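Aldehyde dehydrogenase (Burkholderia thailandensis, PDB 5J6B) probably oxidises aldehydes to carboxylic acids with NADP as hydride acceptor, and binds NADPH. Local coordinates at residues V23-E28 / R42-D47; R72-L77 / E122-I127; S144-R149 / R478-R483; G193-G198 / I213-R218. All coordinates share one frame; numbering follows the deposited sequence.

Interaction 1 of 4, residues V23-E28 / R42-D47; sequences VYANAE and RVALAD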
# COMPACT_ATOMS: atom_id res chain seq x y z
N VAL A 23 -34.13 -10.16 24.43
CA VAL A 23 -35.55 -10.47 24.44
C VAL A 23 -35.72 -11.93 24.85
O VAL A 23 -35.25 -12.83 24.14
CB VAL A 23 -36.21 -10.23 23.07
CG1 VAL A 23 -37.72 -10.55 23.12
CG2 VAL A 23 -35.95 -8.80 22.59
N TYR A 24 -36.37 -12.18 25.99
CA TYR A 24 -36.70 -13.55 26.40
C TYR A 24 -38.02 -13.98 25.75
O TYR A 24 -39.03 -14.21 26.41
CB TYR A 24 -36.74 -13.65 27.92
CG TYR A 24 -35.37 -13.55 28.57
CD1 TYR A 24 -34.84 -12.32 28.92
CD2 TYR A 24 -34.61 -14.69 28.83
CE1 TYR A 24 -33.60 -12.21 29.51
CE2 TYR A 24 -33.37 -14.60 29.43
CZ TYR A 24 -32.87 -13.35 29.77
OH TYR A 24 -31.63 -13.24 30.36
N ALA A 25 -37.98 -14.08 24.42
CA ALA A 25 -39.20 -14.26 23.65
C ALA A 25 -39.87 -15.60 23.96
O ALA A 25 -41.10 -15.71 23.95
CB ALA A 25 -38.90 -14.14 22.15
N ASN A 26 -39.07 -16.62 24.21
CA ASN A 26 -39.55 -17.98 24.41
C ASN A 26 -38.33 -18.80 24.82
O ASN A 26 -37.23 -18.27 24.95
CB ASN A 26 -40.21 -18.54 23.14
CG ASN A 26 -39.26 -18.60 21.95
OD1 ASN A 26 -38.34 -19.41 21.92
ND2 ASN A 26 -39.49 -17.75 20.95
N ALA A 27 -38.54 -20.10 25.01
CA ALA A 27 -37.46 -21.02 25.37
C ALA A 27 -37.53 -22.26 24.49
O ALA A 27 -37.34 -23.39 24.96
CB ALA A 27 -37.53 -21.39 26.85
N GLU A 28 -37.79 -22.06 23.20
CA GLU A 28 -38.14 -23.19 22.34
C GLU A 28 -36.93 -23.97 21.87
O GLU A 28 -37.06 -25.16 21.55
CB GLU A 28 -38.97 -22.69 21.15
CG GLU A 28 -40.27 -22.01 21.56
CD GLU A 28 -40.96 -21.30 20.41
OE1 GLU A 28 -40.49 -21.43 19.26
OE2 GLU A 28 -41.98 -20.62 20.66
N ARG A 42 -31.91 -23.77 27.37
CA ARG A 42 -32.90 -23.42 26.37
C ARG A 42 -32.68 -21.96 26.01
O ARG A 42 -32.29 -21.17 26.86
CB ARG A 42 -34.32 -23.65 26.90
CG ARG A 42 -34.60 -25.11 27.15
CD ARG A 42 -35.98 -25.36 27.73
NE ARG A 42 -36.26 -26.79 27.75
CZ ARG A 42 -35.73 -27.65 28.62
NH1 ARG A 42 -34.89 -27.22 29.56
NH2 ARG A 42 -36.05 -28.93 28.55
N VAL A 43 -32.87 -21.63 24.73
CA VAL A 43 -32.68 -20.26 24.29
C VAL A 43 -33.86 -19.84 23.44
O VAL A 43 -34.61 -20.67 22.91
CB VAL A 43 -31.34 -20.05 23.53
CG1 VAL A 43 -30.23 -20.90 24.15
CG2 VAL A 43 -31.51 -20.34 22.07
N ALA A 44 -34.04 -18.52 23.33
CA ALA A 44 -35.13 -17.95 22.55
C ALA A 44 -34.90 -18.18 21.06
O ALA A 44 -33.84 -17.85 20.53
CB ALA A 44 -35.26 -16.46 22.84
N LEU A 45 -35.91 -18.74 20.38
CA LEU A 45 -35.87 -19.02 18.95
C LEU A 45 -36.62 -17.91 18.22
O LEU A 45 -37.79 -17.65 18.52
CB LEU A 45 -36.49 -20.39 18.66
CG LEU A 45 -36.45 -20.97 17.25
CD1 LEU A 45 -35.03 -21.38 16.84
CD2 LEU A 45 -37.42 -22.15 17.15
N ALA A 46 -35.93 -17.23 17.31
CA ALA A 46 -36.53 -16.12 16.58
C ALA A 46 -37.40 -16.64 15.43
O ALA A 46 -36.98 -17.52 14.68
CB ALA A 46 -35.45 -15.20 16.03
N ASP A 47 -38.60 -16.08 15.29
CA ASP A 47 -39.44 -16.37 14.14
C ASP A 47 -39.25 -15.29 13.08
O ASP A 47 -38.47 -14.35 13.25
CB ASP A 47 -40.91 -16.51 14.55
CG ASP A 47 -41.47 -15.27 15.23
OD1 ASP A 47 -40.91 -14.16 15.08
OD2 ASP A 47 -42.51 -15.40 15.92
O HOH W 1 -38.05 -26.10 25.21
O HOH W 2 -39.99 -19.16 17.34
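Asn26 sets its carboxamide against the backbone of Leu45 and grips both polar atoms of that one residue. OD1 accepts from Leu45 N at 3.0 Å in a nearly straight bond (N-H...O 178°), while ND2 donates to Leu45 O, also at 3.0 Å and almost as straight. Leu45 O lies in the amide plane; Leu45 N approaches OD1 somewhat tilted from it. A torsion that puts CG between the backbone N and the carbonyl carbon (chi1 61°) brings the carboxamide across to this neighbour. OD1 also accepts from Glu28 N at 3.0 Å, so two backbone N-H groups share one oxygen and the side chain is pinned from its own loop as well as from residues 42-47. The backbone O of Asn26 meets Ala44 CA at 3.2 Å in a CH...O contact, with Ala44 CB also close by. The Glu28 side chain crosses that of Leu45 at about a right angle, its OE1 3.8 Å from Leu45 CD2. One water donates to both Glu28 OE1 and Leu45 O, giving this carbonyl a second donor besides ND2. Farther along, Ala27 CB meets Arg42 CB at 3.9 Å, and a second water joins Ala27 O to Arg42 NE, weakly on the arginine side. The Arg42 guanidinium goes on to a salt bridge with Glu30. Asn26 OD1 and Glu28 N close an Asx turn in the loop between strands 21-23 and 29-32; the same carboxamide ties this loop to Leu45, just past strand 39-43 of the small N-terminal mixed sheet.

Interaction 2 of 4, residues R72-L77 / E122-I127; sequences RRQAIL and EESVRI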
# COMPACT_ATOMS: atom_id res chain seq x y z
N ARG A 72 -14.22 5.57 18.43
CA ARG A 72 -15.36 5.02 19.16
C ARG A 72 -15.57 3.55 18.83
O ARG A 72 -15.89 2.74 19.71
CB ARG A 72 -16.62 5.84 18.87
CG ARG A 72 -16.59 7.27 19.43
CD ARG A 72 -16.91 7.29 20.93
NE ARG A 72 -18.28 6.84 21.18
CZ ARG A 72 -19.36 7.60 21.03
NH1 ARG A 72 -19.24 8.87 20.63
NH2 ARG A 72 -20.57 7.10 21.27
N ARG A 73 -15.41 3.20 17.56
CA ARG A 73 -15.55 1.79 17.18
C ARG A 73 -14.44 0.96 17.81
O ARG A 73 -14.67 -0.18 18.22
CB ARG A 73 -15.56 1.67 15.67
CG ARG A 73 -16.71 2.44 15.04
CD ARG A 73 -17.00 1.92 13.64
NE ARG A 73 -16.33 2.69 12.61
CZ ARG A 73 -16.93 3.61 11.87
NH1 ARG A 73 -18.21 3.89 12.05
NH2 ARG A 73 -16.24 4.26 10.94
N GLN A 74 -13.24 1.52 17.91
CA GLN A 74 -12.15 0.83 18.59
C GLN A 74 -12.49 0.58 20.06
O GLN A 74 -12.24 -0.51 20.58
CB GLN A 74 -10.87 1.65 18.47
CG GLN A 74 -9.65 1.00 19.11
CD GLN A 74 -8.40 1.84 18.95
OE1 GLN A 74 -8.41 3.04 19.23
NE2 GLN A 74 -7.33 1.23 18.46
N ALA A 75 -13.05 1.59 20.74
CA ALA A 75 -13.37 1.42 22.15
C ALA A 75 -14.44 0.36 22.35
O ALA A 75 -14.40 -0.39 23.33
CB ALA A 75 -13.81 2.75 22.76
N ILE A 76 -15.40 0.28 21.43
CA ILE A 76 -16.41 -0.77 21.47
C ILE A 76 -15.74 -2.14 21.35
O ILE A 76 -16.02 -3.06 22.13
CB ILE A 76 -17.46 -0.54 20.37
CG1 ILE A 76 -18.27 0.72 20.70
CG2 ILE A 76 -18.35 -1.78 20.16
CD1 ILE A 76 -19.15 1.21 19.56
N LEU A 77 -14.82 -2.28 20.39
CA LEU A 77 -14.13 -3.55 20.22
C LEU A 77 -13.26 -3.88 21.43
O LEU A 77 -13.21 -5.03 21.88
CB LEU A 77 -13.30 -3.51 18.92
CG LEU A 77 -14.18 -3.70 17.68
CD1 LEU A 77 -13.53 -3.15 16.39
CD2 LEU A 77 -14.50 -5.19 17.50
N GLU A 122 -7.52 -2.98 16.42
CA GLU A 122 -6.41 -2.28 15.77
C GLU A 122 -6.78 -1.79 14.37
O GLU A 122 -6.43 -0.67 13.98
CB GLU A 122 -5.18 -3.20 15.70
CG GLU A 122 -4.56 -3.58 17.05
CD GLU A 122 -3.70 -4.86 16.98
OE1 GLU A 122 -3.40 -5.32 15.86
OE2 GLU A 122 -3.35 -5.40 18.06
N GLU A 123 -7.47 -2.62 13.59
CA GLU A 123 -7.77 -2.25 12.20
C GLU A 123 -8.85 -1.18 12.11
O GLU A 123 -8.93 -0.48 11.10
CB GLU A 123 -8.19 -3.49 11.41
CG GLU A 123 -7.07 -4.51 11.20
CD GLU A 123 -5.93 -3.97 10.36
OE1 GLU A 123 -6.13 -2.97 9.64
OE2 GLU A 123 -4.83 -4.57 10.40
N SER A 124 -9.66 -1.03 13.16
CA SER A 124 -10.77 -0.08 13.11
C SER A 124 -10.30 1.35 12.92
O SER A 124 -11.07 2.18 12.43
CB SER A 124 -11.62 -0.19 14.38
OG SER A 124 -10.91 0.29 15.51
N VAL A 125 -9.06 1.66 13.30
CA VAL A 125 -8.55 3.02 13.16
C VAL A 125 -7.59 3.16 11.98
O VAL A 125 -6.92 4.19 11.86
CB VAL A 125 -7.89 3.51 14.46
CG1 VAL A 125 -8.95 3.82 15.53
CG2 VAL A 125 -6.88 2.49 14.98
N ARG A 126 -7.49 2.15 11.12
CA ARG A 126 -6.62 2.28 9.94
C ARG A 126 -7.29 1.71 8.69
O ARG A 126 -6.63 1.11 7.83
CB ARG A 126 -5.25 1.62 10.18
CG ARG A 126 -5.25 0.46 11.13
CD ARG A 126 -3.86 -0.18 11.31
NE ARG A 126 -2.87 0.65 12.00
CZ ARG A 126 -2.91 1.01 13.28
NH1 ARG A 126 -3.92 0.64 14.08
NH2 ARG A 126 -1.94 1.76 13.77
N ILE A 127 -8.59 1.94 8.54
CA ILE A 127 -9.28 1.45 7.34
C ILE A 127 -8.79 2.22 6.13
O ILE A 127 -8.80 3.46 6.10
CB ILE A 127 -10.80 1.54 7.51
CG1 ILE A 127 -11.24 0.51 8.56
CG2 ILE A 127 -11.49 1.34 6.16
CD1 ILE A 127 -12.73 0.33 8.68
O HOH W 3 -13.70 2.50 11.63
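Ser124 brings its OG against the aliphatic base of Gln74, 3.3 Å from Gln74 CB and nearly as close to its CA. This is a van der Waals approach, and the hydroxyl finds its hydrogen bond three residues back, at Ala121 O. Next to it, the Ser124 CB meets Leu77 CD1 at 4.1 Å, about one turn on along helix 70-86. The rest of Gln74 runs out over Val125: CG stands anti to the backbone N (chi1 -178°) and the chain stays extended, so the amide spans both valine methyls. OE1 lies 3.8 Å from Val125 CG1, and NE2 lies 3.7 Å from Val125 CG2. The amide nitrogen has its main polar partner across a subunit boundary, Glu122 of the second subunit, with a weak bond to Ala121 O. A water also links helix 70-86 to the backbone of Ser124: it accepts from Arg73 NE at 2.8 Å and donates to Ser124 O, also at 2.8 Å. Outside this shell, residues 123-126 form a type I beta turn, closed by a hydrogen bond from Arg126 N to Glu123 O. Arg126 folds back so that NH1 donates to Glu122 O at 2.8 Å, the acceptor in the guanidinium plane. Between chains, the same guanidinium forms salt bridges with Glu122 and Glu123 of the second subunit, and Arg126 of the second subunit does the same in return. Helix 70-86 thus packs on the type I turn that follows helix 103-123, beside a subunit interface whose salt bridges are reciprocal.

Interaction 3 of 4, residues S144-R149 / R478-R483; sequences SGYYKR and RLMVVR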
# COMPACT_ATOMS: atom_id res chain seq x y z
N SER A 144 -8.12 15.21 -9.96
CA SER A 144 -7.45 14.41 -8.95
C SER A 144 -8.47 13.50 -8.29
O SER A 144 -9.66 13.82 -8.22
CB SER A 144 -6.73 15.29 -7.91
OG SER A 144 -7.64 16.17 -7.29
N GLY A 145 -8.00 12.36 -7.80
CA GLY A 145 -8.87 11.33 -7.27
C GLY A 145 -8.56 11.01 -5.82
O GLY A 145 -7.40 10.91 -5.43
N TYR A 146 -9.63 10.84 -5.03
CA TYR A 146 -9.58 10.44 -3.63
C TYR A 146 -10.62 9.36 -3.41
O TYR A 146 -11.74 9.48 -3.91
CB TYR A 146 -9.88 11.64 -2.68
CG TYR A 146 -9.11 12.89 -3.04
CD1 TYR A 146 -7.94 13.22 -2.38
CD2 TYR A 146 -9.55 13.73 -4.06
CE1 TYR A 146 -7.22 14.35 -2.72
CE2 TYR A 146 -8.84 14.86 -4.42
CZ TYR A 146 -7.68 15.17 -3.74
OH TYR A 146 -6.96 16.29 -4.09
N TYR A 147 -10.28 8.30 -2.68
CA TYR A 147 -11.31 7.33 -2.36
C TYR A 147 -11.22 6.92 -0.90
O TYR A 147 -10.14 6.87 -0.32
CB TYR A 147 -11.26 6.09 -3.29
CG TYR A 147 -10.02 5.23 -3.13
CD1 TYR A 147 -9.97 4.23 -2.16
CD2 TYR A 147 -8.91 5.42 -3.93
CE1 TYR A 147 -8.83 3.45 -2.00
CE2 TYR A 147 -7.77 4.64 -3.78
CZ TYR A 147 -7.74 3.66 -2.82
OH TYR A 147 -6.61 2.88 -2.67
N LYS A 148 -12.38 6.65 -0.31
CA LYS A 148 -12.45 6.09 1.03
C LYS A 148 -13.44 4.94 1.00
O LYS A 148 -14.25 4.83 0.07
CB LYS A 148 -12.87 7.14 2.07
CG LYS A 148 -14.26 7.72 1.84
CD LYS A 148 -14.58 8.80 2.88
CE LYS A 148 -15.86 9.54 2.56
NZ LYS A 148 -16.09 10.65 3.54
N ARG A 149 -13.38 4.09 2.02
CA ARG A 149 -14.29 2.96 2.14
C ARG A 149 -15.45 3.33 3.05
O ARG A 149 -15.24 3.93 4.11
CB ARG A 149 -13.54 1.74 2.68
CG ARG A 149 -12.43 1.32 1.80
CD ARG A 149 -11.74 0.08 2.32
NE ARG A 149 -11.03 -0.61 1.25
CZ ARG A 149 -11.63 -1.39 0.35
NH1 ARG A 149 -12.95 -1.58 0.39
NH2 ARG A 149 -10.91 -1.98 -0.59
N ARG A 478 -15.79 4.64 -2.24
CA ARG A 478 -16.50 5.87 -2.56
C ARG A 478 -15.45 6.84 -3.11
O ARG A 478 -14.63 7.38 -2.36
CB ARG A 478 -17.23 6.41 -1.32
CG ARG A 478 -17.81 7.81 -1.43
CD ARG A 478 -19.26 7.87 -1.91
NE ARG A 478 -20.18 6.90 -1.30
CZ ARG A 478 -20.92 7.09 -0.20
NH1 ARG A 478 -20.86 8.22 0.49
NH2 ARG A 478 -21.75 6.13 0.20
N LEU A 479 -15.45 7.01 -4.42
CA LEU A 479 -14.46 7.83 -5.11
C LEU A 479 -14.92 9.27 -5.16
O LEU A 479 -16.11 9.55 -5.38
CB LEU A 479 -14.24 7.31 -6.55
CG LEU A 479 -13.39 8.17 -7.49
CD1 LEU A 479 -11.92 8.16 -7.10
CD2 LEU A 479 -13.59 7.74 -8.95
N MET A 480 -13.99 10.20 -4.93
CA MET A 480 -14.23 11.61 -5.19
C MET A 480 -13.26 12.07 -6.26
O MET A 480 -12.04 11.92 -6.09
CB MET A 480 -14.08 12.46 -3.92
CG MET A 480 -14.34 13.95 -4.19
SD MET A 480 -14.32 15.00 -2.72
CE MET A 480 -12.66 14.71 -2.12
N VAL A 481 -13.80 12.55 -7.39
CA VAL A 481 -13.02 13.18 -8.45
C VAL A 481 -13.20 14.68 -8.31
O VAL A 481 -14.33 15.18 -8.29
CB VAL A 481 -13.47 12.70 -9.84
CG1 VAL A 481 -12.66 13.42 -10.92
CG2 VAL A 481 -13.33 11.17 -9.97
N VAL A 482 -12.08 15.40 -8.23
CA VAL A 482 -12.10 16.86 -8.10
C VAL A 482 -11.42 17.46 -9.32
O VAL A 482 -10.26 17.15 -9.60
CB VAL A 482 -11.42 17.32 -6.81
CG1 VAL A 482 -11.52 18.83 -6.70
CG2 VAL A 482 -12.06 16.64 -5.62
N ARG A 483 -12.14 18.33 -10.03
CA ARG A 483 -11.58 19.03 -11.17
C ARG A 483 -11.18 20.43 -10.75
O ARG A 483 -12.00 21.20 -10.24
CB ARG A 483 -12.57 19.11 -12.34
CG ARG A 483 -11.91 19.73 -13.55
CD ARG A 483 -12.88 19.93 -14.70
NE ARG A 483 -12.14 20.04 -15.96
CZ ARG A 483 -12.71 20.11 -17.15
NH1 ARG A 483 -14.03 20.10 -17.28
NH2 ARG A 483 -11.94 20.19 -18.23
O HOH W 4 -7.83 18.42 -8.80
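Tyr146 and Met480 stand side by side in the middle of an antiparallel strand pair, bound through their backbones in both directions. Six bonds join the strands, two for each of the hydrogen-bonded pairs Ser144-Val482, Tyr146-Met480 and Lys148-Arg478; Val482 N to Ser144 O, at 2.9 Å, is one of them. CH...O contacts fill the intervals, as between Tyr147 CA and Arg478 O at 3.3 Å. Apolar contacts collect on the face bearing Tyr146: Met480 CE, its chain bent at the last torsion (chi3 60°), reaches Tyr146 CD2 at 3.8 Å, and Val482 CG2 approaches CE2 of the same ring at 3.9 Å. On the opposite face Tyr147 CB and Leu479 CD1 are 4.4 Å apart. A water joins Ser144 OG, 2.7 Å away, to Val482 O. Charged ends are served by the fourth subunit: its Asp432 pairs with Lys148, its Trp431 gives Lys148 a cation-pi partner, and the Trp431 carbonyl accepts from Arg478. Residues 479-482 also pair in parallel with a strand of that subunit. A backbone-held strand pair, its apolar patch flanked by cationic side chains that a neighbour captures, implies a platform for oligomerisation, as in other aldehyde dehydrogenases.

Interaction 4 of 4, residues G193-G198 / I213-R218; sequences GALIIG and ILPAHR. With NDP (NADPH dihydro-nicotinamide-adenine-dinucleotide phosphate), chain F.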
# COMPACT_ATOMS: atom_id res chain seq x y z
N GLY A 193 -22.55 -19.43 22.84
CA GLY A 193 -21.42 -18.51 22.75
C GLY A 193 -21.79 -17.22 22.04
O GLY A 193 -21.46 -16.13 22.52
N ALA A 194 -22.49 -17.33 20.91
CA ALA A 194 -22.99 -16.17 20.19
C ALA A 194 -23.86 -15.28 21.08
O ALA A 194 -23.81 -14.05 20.97
CB ALA A 194 -23.78 -16.61 18.96
N LEU A 195 -24.67 -15.89 21.95
CA LEU A 195 -25.54 -15.09 22.81
C LEU A 195 -24.78 -14.46 23.98
O LEU A 195 -25.16 -13.40 24.46
CB LEU A 195 -26.70 -15.95 23.32
CG LEU A 195 -27.66 -16.44 22.22
CD1 LEU A 195 -28.64 -17.46 22.77
CD2 LEU A 195 -28.38 -15.26 21.55
N ILE A 196 -23.70 -15.10 24.45
CA ILE A 196 -22.84 -14.44 25.43
C ILE A 196 -22.13 -13.25 24.79
O ILE A 196 -21.97 -12.19 25.42
CB ILE A 196 -21.83 -15.45 26.02
CG1 ILE A 196 -22.57 -16.54 26.81
CG2 ILE A 196 -20.81 -14.72 26.91
CD1 ILE A 196 -21.68 -17.65 27.33
N ILE A 197 -21.69 -13.39 23.54
CA ILE A 197 -21.14 -12.26 22.80
C ILE A 197 -22.18 -11.14 22.68
O ILE A 197 -21.89 -9.96 22.92
CB ILE A 197 -20.64 -12.71 21.41
CG1 ILE A 197 -19.41 -13.61 21.54
CG2 ILE A 197 -20.34 -11.50 20.54
CD1 ILE A 197 -19.00 -14.27 20.23
N GLY A 198 -23.42 -11.51 22.33
CA GLY A 198 -24.50 -10.53 22.32
C GLY A 198 -24.68 -9.81 23.64
O GLY A 198 -24.88 -8.59 23.67
N ILE A 213 -28.75 -10.81 17.15
CA ILE A 213 -28.25 -12.17 17.15
C ILE A 213 -29.45 -13.07 17.40
O ILE A 213 -29.98 -13.11 18.52
CB ILE A 213 -27.15 -12.40 18.19
CG1 ILE A 213 -25.95 -11.49 17.88
CG2 ILE A 213 -26.73 -13.87 18.22
CD1 ILE A 213 -24.82 -11.61 18.85
N LEU A 214 -29.88 -13.79 16.37
CA LEU A 214 -31.17 -14.48 16.41
C LEU A 214 -30.98 -15.96 16.11
O LEU A 214 -30.70 -16.32 14.95
CB LEU A 214 -32.13 -13.85 15.40
CG LEU A 214 -32.43 -12.36 15.55
CD1 LEU A 214 -33.34 -11.89 14.43
CD2 LEU A 214 -33.06 -12.05 16.90
N PRO A 215 -31.11 -16.85 17.09
CA PRO A 215 -31.16 -18.28 16.77
C PRO A 215 -32.39 -18.59 15.92
O PRO A 215 -33.47 -18.04 16.14
CB PRO A 215 -31.23 -18.96 18.14
CG PRO A 215 -30.67 -17.91 19.12
CD PRO A 215 -31.16 -16.60 18.55
N ALA A 216 -32.20 -19.45 14.93
CA ALA A 216 -33.27 -19.89 14.05
C ALA A 216 -32.77 -21.12 13.29
O ALA A 216 -31.62 -21.14 12.82
CB ALA A 216 -33.68 -18.78 13.07
N HIS A 217 -33.62 -22.14 13.18
CA HIS A 217 -33.25 -23.31 12.41
C HIS A 217 -33.17 -22.96 10.93
O HIS A 217 -33.75 -21.98 10.46
CB HIS A 217 -34.26 -24.45 12.62
CG HIS A 217 -34.27 -24.98 14.02
ND1 HIS A 217 -33.21 -25.69 14.56
CD2 HIS A 217 -35.21 -24.91 15.00
CE1 HIS A 217 -33.50 -26.03 15.80
NE2 HIS A 217 -34.70 -25.57 16.09
N ARG A 218 -32.42 -23.79 10.18
CA ARG A 218 -32.26 -23.55 8.75
C ARG A 218 -33.61 -23.44 8.04
O ARG A 218 -33.81 -22.54 7.21
CB ARG A 218 -31.40 -24.66 8.13
CG ARG A 218 -31.89 -26.10 8.34
CD ARG A 218 -30.77 -27.07 7.97
NE ARG A 218 -29.62 -26.93 8.87
CZ ARG A 218 -28.40 -27.40 8.62
NH1 ARG A 218 -27.43 -27.22 9.50
NH2 ARG A 218 -28.15 -28.03 7.48
PA NDP F . -23.96 -26.32 7.88
O1A NDP F . -23.79 -25.96 6.43
O2A NDP F . -24.82 -27.58 8.07
O5B NDP F . -24.63 -25.14 8.69
C5B NDP F . -23.90 -23.91 8.89
C4B NDP F . -24.91 -22.84 9.22
O4B NDP F . -25.81 -22.66 8.10
C3B NDP F . -25.82 -23.15 10.42
O3B NDP F . -26.06 -21.96 11.16
C2B NDP F . -27.10 -23.65 9.75
O2B NDP F . -28.31 -23.48 10.53
C1B NDP F . -27.14 -22.70 8.56
N9A NDP F . -28.03 -23.13 7.48
C8A NDP F . -28.09 -24.36 6.88
N7A NDP F . -28.93 -24.42 5.87
C5A NDP F . -29.46 -23.14 5.80
C6A NDP F . -30.39 -22.54 4.94
N6A NDP F . -31.05 -23.20 3.97
N1A NDP F . -30.66 -21.22 5.12
C2A NDP F . -30.06 -20.57 6.12
N3A NDP F . -29.19 -21.04 7.02
C4A NDP F . -28.92 -22.33 6.80
O3 NDP F . -22.53 -26.65 8.50
PN NDP F . -22.06 -27.04 9.97
O1N NDP F . -22.74 -26.15 10.97
O2N NDP F . -22.36 -28.51 10.19
O5D NDP F . -20.48 -26.83 9.96
C5D NDP F . -19.55 -27.71 9.31
C4D NDP F . -19.17 -27.13 7.97
O4D NDP F . -18.56 -25.82 8.16
C3D NDP F . -18.15 -27.98 7.20
O3D NDP F . -18.40 -28.09 5.80
C2D NDP F . -16.85 -27.21 7.45
O2D NDP F . -15.77 -27.43 6.55
C1D NDP F . -17.37 -25.78 7.40
N1N NDP F . -16.38 -24.90 8.01
C2N NDP F . -15.82 -23.85 7.31
C3N NDP F . -14.80 -23.11 7.79
C7N NDP F . -14.24 -21.92 7.05
O7N NDP F . -14.06 -20.87 7.70
N7N NDP F . -13.94 -22.03 5.76
C4N NDP F . -14.16 -23.49 9.10
C5N NDP F . -15.06 -24.37 9.89
C6N NDP F . -16.04 -25.06 9.32
P2B NDP F . -28.74 -24.54 11.67
O1X NDP F . -27.64 -25.52 11.93
O2X NDP F . -29.06 -23.65 12.87
O3X NDP F . -30.00 -25.25 11.13
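Ile213 packs under helix 192-202 where a beta-alpha-beta crossover of the dinucleotide-binding domain closes: strand 182-185, the helix, then strand 211-213 parallel to the first. Its CD1 reaches the helix backbone, 3.4 Å from Ala194 O and 3.6 Å from Gly198 CA, an approach made possible by the absence of a side chain on Gly198. The other branch, CG2, meets Ala194 CB and, at 4.0 Å, Leu195 CD2. Leu195 also touches Pro215, CD1 against CG. The chain runs on from Ile213 to Arg218, which curls over the cofactor. From CB onward, this side chain traces the adenosine. CB sits 3.4 Å from N7A of the adenine; CG and CD pass beside the phosphate oxygen O3X, CD also near N7A. CG lies between the backbone N and carbonyl carbon (chi1 56°), and the chain bends at chi3, bringing the guanidinium over C8A of the adenine. NE donates to O3X at 2.8 Å, and Arg218 N grips the same oxygen. CZ lies closest to C8A, which stands above the centre of the guanidinium face. NH1 divides its donation between O1X of the 2'-phosphate and O2A of the diphosphate. Reading that 2'-phosphate is consistent with a preference for NADP, and Ser188 and Lys185 also bind the cofactor. At the far tip, Arg218 NH2 makes a weak bond to O2A of the cofactor at 3.4 Å.

In the fold
Along the chain, interactions 1, 2 and 4 follow in series, and interaction 4 is nested inside the long loop closed by interaction 3. Interactions 1 and 4 are neighbours, their centres about 10 Å apart: the backbone of Ala46 bonds to Pro215, joining the segment after strand 39-43 to the one after strand 211-213, beside the NADPH site. Interaction 2, about 24 Å from interaction 4 between centres, lies in the helical layer of the subunit. It touches interaction 3 through Ile127 and Arg149, and both reach the second subunit. Interaction 3 is farthest out, about 46 Å from interaction 1 between centres. Among these contacts, those near the cofactor (1 and 4) touch no other chain, while 2 and 3 do.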